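Local atomic coordinates of 6-phosphogluconate dehydrogenase, NAD-binding (Geobacter metallireducens, PDB entry 3PEF), a protein that probably reduces succinic semialdehyde to gamma-hydroxybutyrate with NADPH as hydride donor, and belongs to the beta-hydroxyacid dehydrogenase family. Residues Q2-I7 with A23-T28; T101-G106 with G162-G167; M176-M181 with N213-L218; E263-A268 with S279-T284. The protein carries 2 engineered substitutions. All coordinates share one frame; numbering follows the deposited sequence. Where two conformers were deposited one is given.

The four contacts follow one another along the chain, each closing before the next opens. Contact 1 pairs the first two strands of the Rossmann-type sheet. Contact 2, with its centre about 24 Å from that of contact 1, ties helix 99-111 of the same domain to the start of helix 166-194. That long helix then runs on to contact 3, its centre about 26 Å from that of contact 2, where it meets helix 214-224. Contact 4 closes the helical C-terminal part; its centre is only about 14 Å from that of contact 3, and G179 O touches F265 CE1. Contact 1 lies across the chain's centre from contacts 3 and 4, and helix 166-194 links the nucleotide-binding and helical parts.

Contact 1: Q2-I7 with A23-T28; sequences QKFGFI and AGCSVT
Four backbone hydrogen bonds stitch strand 3-7 to the start of strand 26-30 in parallel register, K3 beside S26, F4 beside V27 and G5 beside T28. S26 N gives to Q2 O, F4 N to S26 O, T28 N to F4 O and F6 N to T28 O. The shortest runs from F6 N to T28 O, at 2.7 Å. The longest, from T28 N to F4 O, measures 3.0 Å. Three of these donors come in nearly along the C=O axis. Between them, CA-H groups lean on the same oxygens, as where V27 CA lies 3.2 Å from F4 O.

The side chains sort onto the two faces of the sheet. K3, S26 and T28 share one. F4 and V27 take the other, where V27 packs on L20 and V21 of helix 11-22, the crossover helix of this beta-alpha-beta unit.

One sulfur-aromatic contact adds to the ladder. C25 carries SG anti to its own carbonyl carbon (chi1 -62°), which brings the sulfur in at the edge of the F4 ring, in its plane, 3.4 Å from CE2. It stands 83° off the ring normal, so it meets the rim and not the pi cloud. G24, with positive phi, closes helix 11-22 in a Schellman motif and turns the chain into the strand.

Sequence-independent amide bonds therefore set the register, while C25 and F4 add a side-chain contact where the second strand begins.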
loop_
_atom_site.group_PDB
_atom_site.type_symbol
_atom_site.label_atom_id
_atom_site.label_comp_id
_atom_site.label_asym_id
_atom_site.label_seq_id
_atom_site.Cartn_x
_atom_site.Cartn_y
_atom_site.Cartn_z
ATOM N N GLN A 2 24.762 -32.457 -30.726
ATOM C CA GLN A 2 24.937 -31.969 -29.360
ATOM C C GLN A 2 24.232 -32.791 -28.280
ATOM O O GLN A 2 23.082 -33.192 -28.441
ATOM C CB GLN A 2 24.403 -30.535 -29.279
ATOM C CG GLN A 2 25.363 -29.458 -29.730
ATOM C CD GLN A 2 26.051 -28.793 -28.556
ATOM O OE1 GLN A 2 26.569 -27.682 -28.669
ATOM N NE2 GLN A 2 26.049 -29.471 -27.412
ATOM N N LYS A 3 24.917 -33.004 -27.162
ATOM C CA LYS A 3 24.323 -33.677 -26.007
ATOM C C LYS A 3 24.056 -32.681 -24.880
ATOM O O LYS A 3 24.979 -31.994 -24.437
ATOM C CB LYS A 3 25.266 -34.777 -25.529
ATOM C CG LYS A 3 24.745 -35.631 -24.391
ATOM C CD LYS A 3 25.713 -36.797 -24.150
ATOM C CE LYS A 3 25.310 -37.646 -22.957
ATOM N NZ LYS A 3 24.031 -38.358 -23.187
ATOM N N PHE A 4 22.798 -32.600 -24.432
ATOM C CA PHE A 4 22.399 -31.733 -23.313
ATOM C C PHE A 4 21.640 -32.482 -22.217
ATOM O O PHE A 4 20.858 -33.388 -22.504
ATOM C CB PHE A 4 21.482 -30.593 -23.786
ATOM C CG PHE A 4 22.136 -29.617 -24.722
ATOM C CD1 PHE A 4 23.181 -28.812 -24.287
ATOM C CD2 PHE A 4 21.672 -29.465 -26.019
ATOM C CE1 PHE A 4 23.774 -27.885 -25.140
ATOM C CE2 PHE A 4 22.266 -28.535 -26.893
ATOM C CZ PHE A 4 23.317 -27.757 -26.451
ATOM N N GLY A 5 21.855 -32.077 -20.968
ATOM C CA GLY A 5 21.020 -32.521 -19.862
ATOM C C GLY A 5 19.877 -31.535 -19.631
ATOM O O GLY A 5 20.020 -30.341 -19.901
ATOM N N PHE A 6 18.735 -32.015 -19.145
ATOM C CA PHE A 6 17.669 -31.093 -18.762
ATOM C C PHE A 6 16.943 -31.554 -17.501
ATOM O O PHE A 6 16.464 -32.685 -17.403
ATOM C CB PHE A 6 16.685 -30.813 -19.909
ATOM C CG PHE A 6 16.028 -29.444 -19.829
ATOM C CD1 PHE A 6 16.302 -28.467 -20.786
ATOM C CD2 PHE A 6 15.139 -29.140 -18.803
ATOM C CE1 PHE A 6 15.709 -27.210 -20.726
ATOM C CE2 PHE A 6 14.550 -27.878 -18.717
ATOM C CZ PHE A 6 14.823 -26.908 -19.684
ATOM N N ILE A 7 16.863 -30.641 -16.545
ATOM C CA ILE A 7 16.321 -30.907 -15.231
ATOM C C ILE A 7 15.163 -29.967 -14.970
ATOM O O ILE A 7 15.324 -28.751 -15.005
ATOM C CB ILE A 7 17.409 -30.673 -14.166
ATOM C CG1 ILE A 7 18.387 -31.858 -14.172
ATOM C CG2 ILE A 7 16.788 -30.444 -12.799
ATOM C CD1 ILE A 7 19.603 -31.668 -13.318
ATOM N N ALA A 23 15.334 -30.168 -32.242
ATOM C CA ALA A 23 16.493 -29.639 -32.960
ATOM C C ALA A 23 17.535 -30.707 -33.230
ATOM O O ALA A 23 18.598 -30.422 -33.787
ATOM C CB ALA A 23 17.126 -28.496 -32.176
ATOM N N GLY A 24 17.261 -31.930 -32.798
ATOM C CA GLY A 24 18.155 -33.034 -33.100
ATOM C C GLY A 24 19.213 -33.271 -32.036
ATOM O O GLY A 24 20.097 -34.099 -32.223
ATOM N N CYS A 25 19.127 -32.555 -30.918
ATOM C CA CYS A 25 20.033 -32.812 -29.807
ATOM C C CYS A 25 19.754 -34.157 -29.164
ATOM O O CYS A 25 18.654 -34.690 -29.245
ATOM C CB CYS A 25 19.913 -31.731 -28.740
ATOM S SG CYS A 25 20.356 -30.075 -29.314
ATOM N N SER A 26 20.781 -34.703 -28.535
ATOM C CA SER A 26 20.643 -35.879 -27.704
ATOM C C SER A 26 20.418 -35.362 -26.280
ATOM O O SER A 26 21.308 -34.745 -25.708
ATOM C CB SER A 26 21.919 -36.720 -27.815
ATOM O OG SER A 26 21.987 -37.694 -26.799
ATOM N N VAL A 27 19.221 -35.577 -25.728
ATOM C CA VAL A 27 18.837 -34.953 -24.452
ATOM C C VAL A 27 18.527 -35.997 -23.362
ATOM O O VAL A 27 17.721 -36.917 -23.572
ATOM C CB VAL A 27 17.613 -33.996 -24.629
ATOM C CG1 VAL A 27 17.336 -33.228 -23.357
ATOM C CG2 VAL A 27 17.852 -32.998 -25.776
ATOM N N THR A 28 19.197 -35.856 -22.223
ATOM C CA THR A 28 18.980 -36.685 -21.028
ATOM C C THR A 28 18.170 -35.826 -20.057
ATOM O O THR A 28 18.542 -34.682 -19.772
ATOM C CB THR A 28 20.331 -37.097 -20.358
ATOM O OG1 THR A 28 21.114 -37.879 -21.267
ATOM C CG2 THR A 28 20.099 -37.898 -19.079
#

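Contact 2: T101-G106 with G162-G167; sequences TSQRIG and GDVGKG
S102 OG is gripped by two hydrogen bonds, one with E118 OE2 on strand 115-122 and one with P99 O a turn earlier in its own helix. The hydroxyl sits in the crowded position between the backbone N and the carbonyl carbon (chi1 67°), and from there its oxygen also lies against V164 CG1 at 3.5 Å. The other carboxylate oxygen, E118 OE1, bonds G165 N, so a single glutamate holds both sides of the contact.

Helix 99-111 belongs to the Rossmann-type domain, whereas G165 is the N-cap of helix 166-194, which carries K171, the predicted active-site lysine. The contact lies where the chain enters that long helix.

The direct polar link comes from Q103. Its chain runs extended beyond CG, sliding past V164 in the opposite direction, with Q103 CG 3.9 Å from V164 CG1. At its end NE2 donates to V164 O over 3.0 Å, with a nearly straight N-H (166°). The acceptor lies close to the plane of the Q103 amide, but NE2 stands 31° above the carbonyl plane of V164 and misses the lone-pair direction.

V164, its CG1 anti to the backbone N, also packs on F116. G165 takes backbone angles that call for glycine; a CB would crowd the preceding carbonyl oxygen and clash with Q103 NE2.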
loop_
_atom_site.group_PDB
_atom_site.type_symbol
_atom_site.label_atom_id
_atom_site.label_comp_id
_atom_site.label_asym_id
_atom_site.label_seq_id
_atom_site.Cartn_x
_atom_site.Cartn_y
_atom_site.Cartn_z
ATOM N N THR A 101 20.882 -17.041 -3.955
ATOM C CA THR A 101 20.721 -18.461 -4.237
ATOM C C THR A 101 21.575 -18.907 -5.421
ATOM O O THR A 101 22.314 -19.881 -5.324
ATOM C CB THR A 101 19.259 -18.813 -4.513
ATOM O OG1 THR A 101 18.512 -18.623 -3.314
ATOM C CG2 THR A 101 19.137 -20.248 -4.976
ATOM N N SER A 102 21.487 -18.194 -6.538
ATOM C CA SER A 102 22.245 -18.615 -7.707
ATOM C C SER A 102 23.758 -18.527 -7.456
ATOM O O SER A 102 24.519 -19.380 -7.911
ATOM C CB SER A 102 21.841 -17.826 -8.948
ATOM O OG SER A 102 22.215 -16.477 -8.810
ATOM N N GLN A 103 24.194 -17.522 -6.701
ATOM C CA GLN A 103 25.619 -17.405 -6.387
ATOM C C GLN A 103 26.102 -18.576 -5.516
ATOM O O GLN A 103 27.182 -19.127 -5.737
ATOM C CB GLN A 103 25.912 -16.060 -5.709
ATOM C CG GLN A 103 25.733 -14.858 -6.625
ATOM C CD GLN A 103 25.754 -13.535 -5.868
ATOM O OE1 GLN A 103 25.468 -13.482 -4.676
ATOM N NE2 GLN A 103 26.095 -12.463 -6.567
ATOM N N ARG A 104 25.280 -18.931 -4.532
ATOM C CA ARG A 104 25.508 -20.057 -3.631
ATOM C C ARG A 104 25.717 -21.344 -4.434
ATOM O O ARG A 104 26.681 -22.100 -4.236
ATOM C CB ARG A 104 24.259 -20.188 -2.751
ATOM C CG ARG A 104 24.345 -21.060 -1.514
ATOM C CD ARG A 104 23.050 -20.905 -0.687
ATOM N NE ARG A 104 22.923 -19.553 -0.140
ATOM C CZ ARG A 104 21.832 -18.793 -0.200
ATOM N NH1 ARG A 104 20.724 -19.231 -0.784
ATOM N NH2 ARG A 104 21.853 -17.579 0.335
ATOM N N ILE A 105 24.776 -21.602 -5.336
ATOM C CA ILE A 105 24.850 -22.774 -6.172
ATOM C C ILE A 105 26.115 -22.762 -7.035
ATOM O O ILE A 105 26.861 -23.749 -7.096
ATOM C CB ILE A 105 23.605 -22.875 -7.075
ATOM C CG1 ILE A 105 22.389 -23.286 -6.239
ATOM C CG2 ILE A 105 23.851 -23.872 -8.176
ATOM C CD1 ILE A 105 21.047 -22.977 -6.915
ATOM N N GLY A 106 26.352 -21.645 -7.710
ATOM C CA GLY A 106 27.513 -21.523 -8.572
ATOM C C GLY A 106 28.823 -21.769 -7.847
ATOM O O GLY A 106 29.715 -22.418 -8.383
ATOM N N GLY A 162 27.118 -10.250 -16.998
ATOM C CA GLY A 162 28.240 -10.138 -16.084
ATOM C C GLY A 162 28.334 -11.324 -15.151
ATOM O O GLY A 162 28.045 -12.450 -15.545
ATOM N N ASP A 163 28.725 -11.070 -13.909
ATOM C CA ASP A 163 28.900 -12.135 -12.916
ATOM C C ASP A 163 27.566 -12.703 -12.412
ATOM O O ASP A 163 26.523 -12.052 -12.509
ATOM C CB ASP A 163 29.700 -11.606 -11.727
ATOM C CG ASP A 163 31.077 -11.120 -12.122
ATOM O OD1 ASP A 163 31.657 -11.693 -13.072
ATOM O OD2 ASP A 163 31.581 -10.170 -11.478
ATOM N N VAL A 164 27.616 -13.902 -11.847
ATOM C CA VAL A 164 26.420 -14.551 -11.318
ATOM C C VAL A 164 25.713 -13.605 -10.371
ATOM O O VAL A 164 26.347 -12.980 -9.515
ATOM C CB VAL A 164 26.756 -15.856 -10.569
ATOM C CG1 VAL A 164 25.463 -16.555 -10.095
ATOM C CG2 VAL A 164 27.575 -16.781 -11.467
ATOM N N GLY A 165 24.399 -13.489 -10.531
ATOM C CA GLY A 165 23.633 -12.595 -9.689
ATOM C C GLY A 165 22.997 -11.486 -10.494
ATOM O O GLY A 165 21.879 -11.067 -10.188
ATOM N N LYS A 166 23.703 -11.028 -11.529
ATOM C CA LYS A 166 23.217 -9.961 -12.405
ATOM C C LYS A 166 22.008 -10.429 -13.216
ATOM O O LYS A 166 21.060 -9.677 -13.423
ATOM C CB LYS A 166 24.327 -9.475 -13.349
ATOM C CG LYS A 166 25.396 -8.604 -12.682
ATOM C CD LYS A 166 24.932 -7.159 -12.567
ATOM C CE LYS A 166 25.782 -6.336 -11.591
ATOM N NZ LYS A 166 25.164 -6.277 -10.220
ATOM N N GLY A 167 22.047 -11.676 -13.671
ATOM C CA GLY A 167 20.913 -12.253 -14.365
ATOM C C GLY A 167 19.680 -12.359 -13.479
ATOM O O GLY A 167 18.568 -11.988 -13.890
#

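Contact 3: M176-M181 with N213-L218; sequences MVMGGM and NPMFAL
Three methionines carry much of the contact between helix 166-194 and helix 214-224, whose short segments here run 12.0 Å apart at an angle of 38°. M215 reaches across extended: CG is anti to the backbone N, the chain stays straight to SD, and only the last torsion bends. SD thereby rests 3.5 Å from M178 CG, and CE turns to meet M181 CG, also at 3.5 Å. M178 has the same shape, extended and then bent at its methyl, and the two chains cross obliquely.

M181 is different. Its CG occupies the crowded position between the backbone N and the carbonyl carbon (chi1 71°); the chain is extended at chi2 and bends at chi3 (-86°). This sets CE tip to tip with N213, 3.5 Å from N213 ND2 and 4.0 Å from F216 CE2.

N213 is the N-cap of helix 214-224. Its CG takes the same crowded position, and this lets OD1 accept from F216 N at 2.8 Å, with the donor above the amide's carbonyl plane. ND2 bonds M211 O of its own chain and lies 3.3 Å above the plane of the F216 ring, toward its rim. An alanine here removes OD1 and ND2, and would probably weaken the helix start and loosen the packing at M181 CE and the F216 face.

F216 stacks on F185 further along helix 166-194, while M178 also packs on M237 of helix 234-251. M211 of a second subunit, from the loop before helix 214-224, packs on M178, so the contact borders the subunit interface.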
loop_
_atom_site.group_PDB
_atom_site.type_symbol
_atom_site.label_atom_id
_atom_site.label_comp_id
_atom_site.label_asym_id
_atom_site.label_seq_id
_atom_site.Cartn_x
_atom_site.Cartn_y
_atom_site.Cartn_z
ATOM N N MET A 176 9.017 -7.780 -11.566
ATOM C CA MET A 176 8.364 -6.941 -10.582
ATOM C C MET A 176 7.467 -5.919 -11.269
ATOM O O MET A 176 6.324 -5.726 -10.865
ATOM C CB MET A 176 9.385 -6.212 -9.718
ATOM C CG MET A 176 8.729 -5.490 -8.550
ATOM S SD MET A 176 9.937 -4.472 -7.668
ATOM C CE MET A 176 10.120 -3.116 -8.831
ATOM N N VAL A 177 8.000 -5.273 -12.307
ATOM C CA VAL A 177 7.234 -4.319 -13.109
ATOM C C VAL A 177 6.030 -4.992 -13.765
ATOM O O VAL A 177 4.929 -4.457 -13.768
ATOM C CB VAL A 177 8.116 -3.702 -14.213
ATOM C CG1 VAL A 177 7.270 -2.857 -15.143
ATOM C CG2 VAL A 177 9.221 -2.856 -13.583
ATOM N N MET A 178 6.251 -6.178 -14.312
ATOM C CA MET A 178 5.179 -6.939 -14.939
ATOM C C MET A 178 4.063 -7.315 -13.950
ATOM O O MET A 178 2.882 -7.283 -14.297
ATOM C CB MET A 178 5.735 -8.197 -15.596
ATOM C CG MET A 178 4.690 -8.971 -16.424
ATOM S SD MET A 178 5.271 -10.585 -16.983
ATOM C CE MET A 178 5.436 -11.442 -15.403
ATOM N N GLY A 179 4.442 -7.664 -12.724
ATOM C CA GLY A 179 3.465 -8.005 -11.705
ATOM C C GLY A 179 2.633 -6.801 -11.289
ATOM O O GLY A 179 1.408 -6.891 -11.183
ATOM N N GLY A 180 3.295 -5.673 -11.035
ATOM C CA GLY A 180 2.587 -4.450 -10.706
ATOM C C GLY A 180 1.681 -4.019 -11.841
ATOM O O GLY A 180 0.530 -3.617 -11.618
ATOM N N MET A 181 2.170 -4.101 -13.077
ATOM C CA MET A 181 1.307 -3.666 -14.172
ATOM C C MET A 181 0.089 -4.569 -14.379
ATOM O O MET A 181 -0.987 -4.068 -14.681
ATOM C CB MET A 181 2.064 -3.285 -15.465
ATOM C CG MET A 181 2.696 -4.378 -16.260
ATOM S SD MET A 181 3.877 -3.652 -17.462
ATOM C CE MET A 181 2.798 -3.289 -18.850
ATOM N N ASN A 213 0.336 -2.880 -25.134
ATOM C CA ASN A 213 1.413 -3.880 -25.106
ATOM C C ASN A 213 0.837 -5.262 -25.345
ATOM O O ASN A 213 -0.349 -5.478 -25.123
ATOM C CB ASN A 213 2.232 -3.824 -23.797
ATOM C CG ASN A 213 1.392 -4.133 -22.533
ATOM O OD1 ASN A 213 1.173 -5.299 -22.173
ATOM N ND2 ASN A 213 0.946 -3.084 -21.853
ATOM N N PRO A 214 1.669 -6.198 -25.822
ATOM C CA PRO A 214 1.218 -7.573 -26.078
ATOM C C PRO A 214 0.603 -8.245 -24.844
ATOM O O PRO A 214 -0.395 -8.951 -24.993
ATOM C CB PRO A 214 2.503 -8.293 -26.503
ATOM C CG PRO A 214 3.384 -7.189 -27.041
ATOM C CD PRO A 214 3.089 -6.007 -26.160
ATOM N N MET A 215 1.161 -8.030 -23.654
ATOM C CA MET A 215 0.569 -8.626 -22.439
ATOM C C MET A 215 -0.883 -8.176 -22.209
ATOM O O MET A 215 -1.780 -9.018 -22.024
ATOM C CB MET A 215 1.413 -8.350 -21.193
ATOM C CG MET A 215 0.889 -9.078 -19.935
ATOM S SD MET A 215 1.839 -8.688 -18.439
ATOM C CE MET A 215 1.286 -7.016 -18.114
ATOM N N PHE A 216 -1.124 -6.865 -22.226
ATOM C CA PHE A 216 -2.480 -6.366 -22.000
ATOM C C PHE A 216 -3.385 -6.924 -23.089
ATOM O O PHE A 216 -4.531 -7.289 -22.834
ATOM C CB PHE A 216 -2.563 -4.826 -22.015
ATOM C CG PHE A 216 -2.083 -4.155 -20.743
ATOM C CD1 PHE A 216 -2.206 -2.773 -20.592
ATOM C CD2 PHE A 216 -1.500 -4.895 -19.706
ATOM C CE1 PHE A 216 -1.757 -2.126 -19.425
ATOM C CE2 PHE A 216 -1.059 -4.269 -18.531
ATOM C CZ PHE A 216 -1.193 -2.877 -18.393
ATOM N N ALA A 217 -2.869 -6.982 -24.307
ATOM C CA ALA A 217 -3.698 -7.389 -25.430
ATOM C C ALA A 217 -4.107 -8.856 -25.281
ATOM O O ALA A 217 -5.278 -9.199 -25.435
ATOM C CB ALA A 217 -2.967 -7.144 -26.757
ATOM N N LEU A 218 -3.137 -9.714 -24.977
ATOM C CA LEU A 218 -3.415 -11.134 -24.755
ATOM C C LEU A 218 -4.254 -11.387 -23.494
ATOM O O LEU A 218 -5.293 -12.046 -23.552
ATOM C CB LEU A 218 -2.110 -11.946 -24.682
ATOM C CG LEU A 218 -2.321 -13.415 -24.294
ATOM C CD1 LEU A 218 -3.082 -14.158 -25.403
ATOM C CD2 LEU A 218 -0.996 -14.096 -23.987
#

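Contact 4: E263-A268 with S279-T284; sequences ELFKGA and SAIFKT
In the all-helical C-terminal part of this beta-hydroxyacid dehydrogenase, the chain after helix 256-270 folds back against it, and I281 carries most of the contact. I281 points its CB toward the helix, 3.7 Å from F265 CE2. The CG2 branch sits in the crowded position and lies over one face of the ring near its CE2 corner, 3.8 Å from F265 CE2. CG1 lies anti to the backbone N (chi1 -170°), runs past L264 O and has A268 CB alongside at 4.3 Å. The chain continues extended to CD1, which stands over the centre of the F265 ring, 3.6 Å from its centroid and only 4° off the normal. CD1 sits over the ring centre while the chain lies across that same face, a CH-pi contact. The methyl also meets L264 CB at 3.8 Å, to one side.

F265 crosses I281 at about a right angle and packs on M237 and L241 of helix 234-251. An alanine here would probably loosen the join, because the flat surface under CD1 would be lost along with the packing on that helix.

A turn further along, T284 meets A268. The methyl CG2, anti to the carbonyl carbon, presses 3.5 Å from A268 CA, tighter than usual for two carbons. The other branch turns back on its own segment: T284 OG1 donates to I281 O at 2.7 Å, in the carbonyl plane, and T284 N binds that oxygen as a second donor at 3.1 Å.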
loop_
_atom_site.group_PDB
_atom_site.type_symbol
_atom_site.label_atom_id
_atom_site.label_comp_id
_atom_site.label_asym_id
_atom_site.label_seq_id
_atom_site.Cartn_x
_atom_site.Cartn_y
_atom_site.Cartn_z
ATOM N N GLU A 263 1.206 -8.283 -1.972
ATOM C CA GLU A 263 0.122 -8.653 -1.076
ATOM C C GLU A 263 -1.152 -9.053 -1.847
ATOM O O GLU A 263 -1.806 -10.027 -1.489
ATOM C CB GLU A 263 -0.144 -7.558 -0.044
ATOM C CG GLU A 263 1.107 -7.227 0.814
ATOM C CD GLU A 263 1.728 -8.469 1.476
ATOM O OE1 GLU A 263 0.993 -9.247 2.135
ATOM O OE2 GLU A 263 2.957 -8.668 1.345
ATOM N N LEU A 264 -1.492 -8.317 -2.905
ATOM C CA LEU A 264 -2.656 -8.669 -3.728
ATOM C C LEU A 264 -2.498 -10.053 -4.385
ATOM O O LEU A 264 -3.451 -10.831 -4.460
ATOM C CB LEU A 264 -2.931 -7.585 -4.783
ATOM C CG LEU A 264 -3.198 -6.179 -4.209
ATOM C CD1 LEU A 264 -3.069 -5.084 -5.267
ATOM C CD2 LEU A 264 -4.555 -6.116 -3.518
ATOM N N PHE A 265 -1.301 -10.372 -4.862
ATOM C CA PHE A 265 -1.110 -11.711 -5.420
ATOM C C PHE A 265 -1.242 -12.784 -4.347
ATOM O O PHE A 265 -1.768 -13.872 -4.611
ATOM C CB PHE A 265 0.190 -11.820 -6.211
ATOM C CG PHE A 265 0.053 -11.323 -7.625
ATOM C CD1 PHE A 265 0.515 -10.069 -7.984
ATOM C CD2 PHE A 265 -0.595 -12.099 -8.588
ATOM C CE1 PHE A 265 0.376 -9.606 -9.294
ATOM C CE2 PHE A 265 -0.749 -11.642 -9.898
ATOM C CZ PHE A 265 -0.260 -10.390 -10.250
ATOM N N LYS A 266 -0.793 -12.466 -3.135
ATOM C CA LYS A 266 -0.987 -13.382 -2.006
ATOM C C LYS A 266 -2.468 -13.616 -1.766
ATOM O O LYS A 266 -2.887 -14.728 -1.418
ATOM C CB LYS A 266 -0.347 -12.844 -0.721
ATOM C CG LYS A 266 1.182 -12.937 -0.643
ATOM C CD LYS A 266 1.697 -12.233 0.631
ATOM C CE LYS A 266 3.221 -12.158 0.661
ATOM N NZ LYS A 266 3.756 -11.474 1.908
ATOM N N GLY A 267 -3.256 -12.561 -1.935
ATOM C CA GLY A 267 -4.690 -12.665 -1.751
ATOM C C GLY A 267 -5.270 -13.628 -2.772
ATOM O O GLY A 267 -6.112 -14.479 -2.451
ATOM N N ALA A 268 -4.816 -13.498 -4.013
ATOM C CA ALA A 268 -5.241 -14.420 -5.053
ATOM C C ALA A 268 -4.849 -15.865 -4.733
ATOM O O ALA A 268 -5.617 -16.782 -5.013
ATOM C CB ALA A 268 -4.707 -13.994 -6.430
ATOM N N SER A 279 -2.943 -13.827 -14.393
ATOM C CA SER A 279 -4.030 -12.887 -14.663
ATOM C C SER A 279 -5.272 -13.204 -13.839
ATOM O O SER A 279 -6.186 -12.389 -13.770
ATOM C CB SER A 279 -4.389 -12.855 -16.152
ATOM O OG SER A 279 -4.606 -14.167 -16.639
ATOM N N ALA A 280 -5.306 -14.379 -13.207
ATOM C CA ALA A 280 -6.421 -14.716 -12.319
ATOM C C ALA A 280 -6.557 -13.764 -11.127
ATOM O O ALA A 280 -7.583 -13.755 -10.441
ATOM C CB ALA A 280 -6.339 -16.195 -11.850
ATOM N N ILE A 281 -5.526 -12.959 -10.869
ATOM C CA ILE A 281 -5.639 -11.949 -9.821
ATOM C C ILE A 281 -6.885 -11.086 -10.064
ATOM O O ILE A 281 -7.481 -10.552 -9.123
ATOM C CB ILE A 281 -4.353 -11.072 -9.694
ATOM C CG1 ILE A 281 -4.416 -10.213 -8.432
ATOM C CG2 ILE A 281 -4.125 -10.256 -10.955
ATOM C CD1 ILE A 281 -3.260 -9.220 -8.250
ATOM N N PHE A 282 -7.297 -10.960 -11.322
ATOM C CA PHE A 282 -8.521 -10.220 -11.642
ATOM C C PHE A 282 -9.740 -10.677 -10.838
ATOM O O PHE A 282 -10.623 -9.874 -10.523
ATOM C CB PHE A 282 -8.860 -10.337 -13.128
ATOM C CG PHE A 282 -10.176 -9.702 -13.499
ATOM C CD1 PHE A 282 -10.265 -8.327 -13.722
ATOM C CD2 PHE A 282 -11.323 -10.471 -13.635
ATOM C CE1 PHE A 282 -11.480 -7.730 -14.074
ATOM C CE2 PHE A 282 -12.543 -9.884 -13.988
ATOM C CZ PHE A 282 -12.621 -8.511 -14.207
ATOM N N LYS A 283 -9.800 -11.969 -10.531
ATOM C CA LYS A 283 -10.975 -12.540 -9.871
ATOM C C LYS A 283 -11.111 -12.132 -8.408
ATOM O O LYS A 283 -12.195 -12.219 -7.835
ATOM C CB LYS A 283 -11.008 -14.072 -10.024
ATOM C CG LYS A 283 -11.376 -14.512 -11.427
ATOM C CD LYS A 283 -11.659 -16.012 -11.499
ATOM C CE LYS A 283 -10.385 -16.844 -11.417
ATOM N NZ LYS A 283 -10.704 -18.290 -11.229
ATOM N N THR A 284 -10.015 -11.679 -7.806
ATOM C CA THR A 284 -10.075 -11.147 -6.454
ATOM C C THR A 284 -10.658 -9.730 -6.456
ATOM O O THR A 284 -11.037 -9.215 -5.405
ATOM C CB THR A 284 -8.675 -11.086 -5.817
ATOM O OG1 THR A 284 -7.886 -10.099 -6.497
ATOM C CG2 THR A 284 -7.980 -12.429 -5.914
#